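Local coordinates for chitin elicitor-binding protein (Oryza sativa subsp. japonica, PDB 5JCD), which binds chitin oligosaccharides released from fungal cell walls and, together with CERK1, helps to turn that elicitor signal into plant defence responses, at residues 12-17 and 143-148. Sequence-based numbering, arbitrary orientation.
Sequences TCKSAI and NVMHLA
Ala16 and Ile17 pair with Leu147 and Ala148 in a short parallel ladder, the seam at which strand 12-20, near the N-terminus of this LysM-containing region, meets strand 145-150 of the second LysM motif. As parallel pairing requires, Ala16 bonds to the residues flanking its partner. Its N donates to His146 O (3.0 Å). Its O receives Ala148 N in a nearly straight bond (169° at the hydrogen). Leu147 CA adds a C-H...O contact to Ala16 O. Further back the strands diverge, and a water replaces the direct link, taking the N-H of His146 while donating to Lys14 O; Ser15 OG also binds it, 2.8 Å away.

Side chains meet on both faces of the ladder. On one, Leu147 CD1 lies against Ala16 CB (3.8 Å), whereas Met145, its CG anti to the backbone N (chi1 -166°), sets that CG against Lys14 O. The Met145 SD lies 4.3 Å from Ala16 CB. On the other, Ile17 places CG2 on Ala148 CB at 3.6 Å, and Phe104 touches both residues.

The His146 imidazole is gripped by Asp190 and the backbone of Asp137, and the disulfide Cys13-Cys136 ties the start of strand 12-20 to the chain leading into 145-150. Strand 63-72 pairs antiparallel with 12-20, and 188-193 with 145-150, so the parallel ladder joins two antiparallel pairs within one mixed sheet.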
ATOM      1  N   THR A  12       6.185   8.994 -12.552  1.00 42.31           N
ATOM      2  CA  THR A  12       5.990   7.607 -12.258  1.00 42.31           C
ATOM      3  C   THR A  12       7.244   7.044 -11.591  1.00 41.24           C
ATOM      4  O   THR A  12       8.357   7.337 -12.038  1.00 41.38           O
ATOM      5  CB  THR A  12       5.611   6.873 -13.587  1.00 48.06           C
ATOM      6  OG1 THR A  12       4.203   6.588 -13.585  1.00 48.78           O
ATOM      7  CG2 THR A  12       6.425   5.612 -13.809  1.00 46.42           C
ATOM      8  N   CYS A  13       7.047   6.235 -10.541  1.00 29.83           N
ATOM      9  CA  CYS A  13       8.131   5.520  -9.848  1.00 32.48           C
ATOM     10  C   CYS A  13       7.622   4.179  -9.292  1.00 37.35           C
ATOM     11  O   CYS A  13       6.448   3.849  -9.424  1.00 38.82           O
ATOM     12  CB  CYS A  13       8.746   6.368  -8.708  1.00 28.79           C
ATOM     13  SG  CYS A  13       7.608   6.819  -7.305  1.00 32.77           S
ATOM     14  N   LYS A  14       8.525   3.402  -8.705  1.00 33.35           N
ATOM     15  CA  LYS A  14       8.171   2.152  -8.049  1.00 34.98           C
ATOM     16  C   LYS A  14       7.917   2.319  -6.522  1.00 35.38           C
ATOM     17  O   LYS A  14       8.749   2.871  -5.810  1.00 27.04           O
ATOM     18  CB  LYS A  14       9.271   1.107  -8.318  1.00 32.87           C
ATOM     19  CG  LYS A  14       8.799  -0.329  -8.110  1.00 54.32           C
ATOM     20  CD  LYS A  14       9.803  -1.360  -8.638  1.00 67.32           C
ATOM     21  CE  LYS A  14      10.779  -1.863  -7.578  1.00 68.15           C
ATOM     22  NZ  LYS A  14      12.074  -1.112  -7.519  1.00 66.25           N
ATOM     23  N   SER A  15       6.776   1.828  -6.030  1.00 34.35           N
ATOM     24  CA  SER A  15       6.447   1.856  -4.597  1.00 23.43           C
ATOM     25  C   SER A  15       5.983   0.480  -4.162  1.00 32.28           C
ATOM     26  O   SER A  15       5.974  -0.462  -4.963  1.00 33.54           O
ATOM     27  CB  SER A  15       5.311   2.835  -4.313  1.00 34.05           C
ATOM     28  OG  SER A  15       5.671   4.173  -4.548  1.00 37.49           O
ATOM     29  N   ALA A  16       5.582   0.366  -2.898  1.00 32.23           N
ATOM     30  CA  ALA A  16       5.046  -0.892  -2.375  1.00 34.38           C
ATOM     31  C   ALA A  16       4.093  -0.704  -1.194  1.00 30.28           C
ATOM     32  O   ALA A  16       4.144   0.317  -0.513  1.00 34.36           O
ATOM     33  CB  ALA A  16       6.204  -1.840  -1.955  1.00 19.47           C
ATOM     34  N   ILE A  17       3.244  -1.700  -0.951  1.00 27.54           N
ATOM     35  CA  ILE A  17       2.589  -1.844   0.349  1.00 25.99           C
ATOM     36  C   ILE A  17       3.101  -3.115   0.995  1.00 24.74           C
ATOM     37  O   ILE A  17       3.378  -4.095   0.311  1.00 35.88           O
ATOM     38  CB  ILE A  17       1.025  -1.933   0.257  1.00 27.97           C
ATOM     39  CG1 ILE A  17       0.601  -3.130  -0.623  1.00 31.76           C
ATOM     40  CG2 ILE A  17       0.425  -0.616  -0.240  1.00 27.22           C
ATOM     41  CD1 ILE A  17      -0.954  -3.387  -0.729  1.00 21.55           C
ATOM     42  N   ASN A 143      17.163   9.210  -3.380  1.00 53.55           N
ATOM     43  CA  ASN A 143      16.112   8.383  -3.942  1.00 48.57           C
ATOM     44  C   ASN A 143      15.691   7.267  -2.999  1.00 45.48           C
ATOM     45  O   ASN A 143      16.523   6.582  -2.402  1.00 42.86           O
ATOM     46  CB  ASN A 143      16.518   7.836  -5.307  1.00 43.00           C
ATOM     47  CG  ASN A 143      16.360   8.874  -6.401  1.00 61.94           C
ATOM     48  OD1 ASN A 143      17.322   9.515  -6.826  1.00 69.32           O
ATOM     49  ND2 ASN A 143      15.117   9.065  -6.847  1.00 63.60           N
ATOM     50  N   VAL A 144      14.379   7.117  -2.847  1.00 35.52           N
ATOM     51  CA  VAL A 144      13.833   6.109  -1.944  1.00 35.93           C
ATOM     52  C   VAL A 144      12.694   5.347  -2.610  1.00 35.13           C
ATOM     53  O   VAL A 144      12.067   5.826  -3.547  1.00 36.08           O
ATOM     54  CB  VAL A 144      13.286   6.744  -0.644  1.00 30.29           C
ATOM     55  CG1 VAL A 144      14.417   7.071   0.330  1.00 27.87           C
ATOM     56  CG2 VAL A 144      12.451   7.971  -0.967  1.00 24.52           C
ATOM     57  N   MET A 145      12.424   4.159  -2.096  1.00 34.72           N
ATOM     58  CA  MET A 145      11.208   3.458  -2.419  1.00 26.30           C
ATOM     59  C   MET A 145      10.220   3.631  -1.269  1.00 31.57           C
ATOM     60  O   MET A 145      10.509   3.239  -0.139  1.00 28.42           O
ATOM     61  CB  MET A 145      11.483   1.966  -2.629  1.00 30.75           C
ATOM     62  CG  MET A 145      10.294   1.253  -3.300  1.00 36.64           C
ATOM     63  SD  MET A 145      10.184  -0.487  -2.935  1.00 56.01           S
ATOM     64  CE  MET A 145      11.834  -1.050  -3.319  1.00 40.87           C
ATOM     65  N   HIS A 146       9.078   4.246  -1.545  1.00 27.23           N
ATOM     66  CA  HIS A 146       8.060   4.408  -0.506  1.00 31.01           C
ATOM     67  C   HIS A 146       7.245   3.144  -0.226  1.00 32.96           C
ATOM     68  O   HIS A 146       6.642   2.555  -1.115  1.00 38.84           O
ATOM     69  CB  HIS A 146       7.144   5.574  -0.833  1.00 28.78           C
ATOM     70  CG  HIS A 146       7.835   6.900  -0.763  1.00 34.02           C
ATOM     71  ND1 HIS A 146       7.851   7.671   0.372  1.00 26.33           N
ATOM     72  CD2 HIS A 146       8.534   7.582  -1.699  1.00 35.91           C
ATOM     73  CE1 HIS A 146       8.519   8.789   0.135  1.00 28.78           C
ATOM     74  NE2 HIS A 146       8.946   8.755  -1.111  1.00 35.40           N
ATOM     75  N   LEU A 147       7.225   2.759   1.040  1.00 36.39           N
ATOM     76  CA  LEU A 147       6.531   1.571   1.501  1.00 29.04           C
ATOM     77  C   LEU A 147       5.424   1.963   2.460  1.00 31.37           C
ATOM     78  O   LEU A 147       5.665   2.669   3.444  1.00 27.21           O
ATOM     79  CB  LEU A 147       7.501   0.653   2.227  1.00 23.11           C
ATOM     80  CG  LEU A 147       6.948  -0.600   2.905  1.00 30.36           C
ATOM     81  CD1 LEU A 147       6.434  -1.589   1.868  1.00 27.93           C
ATOM     82  CD2 LEU A 147       7.993  -1.271   3.805  1.00 25.86           C
ATOM     83  N   ALA A 148       4.210   1.526   2.141  1.00 27.43           N
ATOM     84  CA  ALA A 148       3.056   1.718   3.008  1.00 21.12           C
ATOM     85  C   ALA A 148       3.075   0.633   4.045  1.00 22.66           C
ATOM     86  O   ALA A 148       3.094  -0.555   3.699  1.00 30.27           O
ATOM     87  CB  ALA A 148       1.761   1.659   2.210  1.00 19.89           C
TER
HETATM   88  O   HOH W   1       8.427   4.814  -4.257  1.00 31.50           O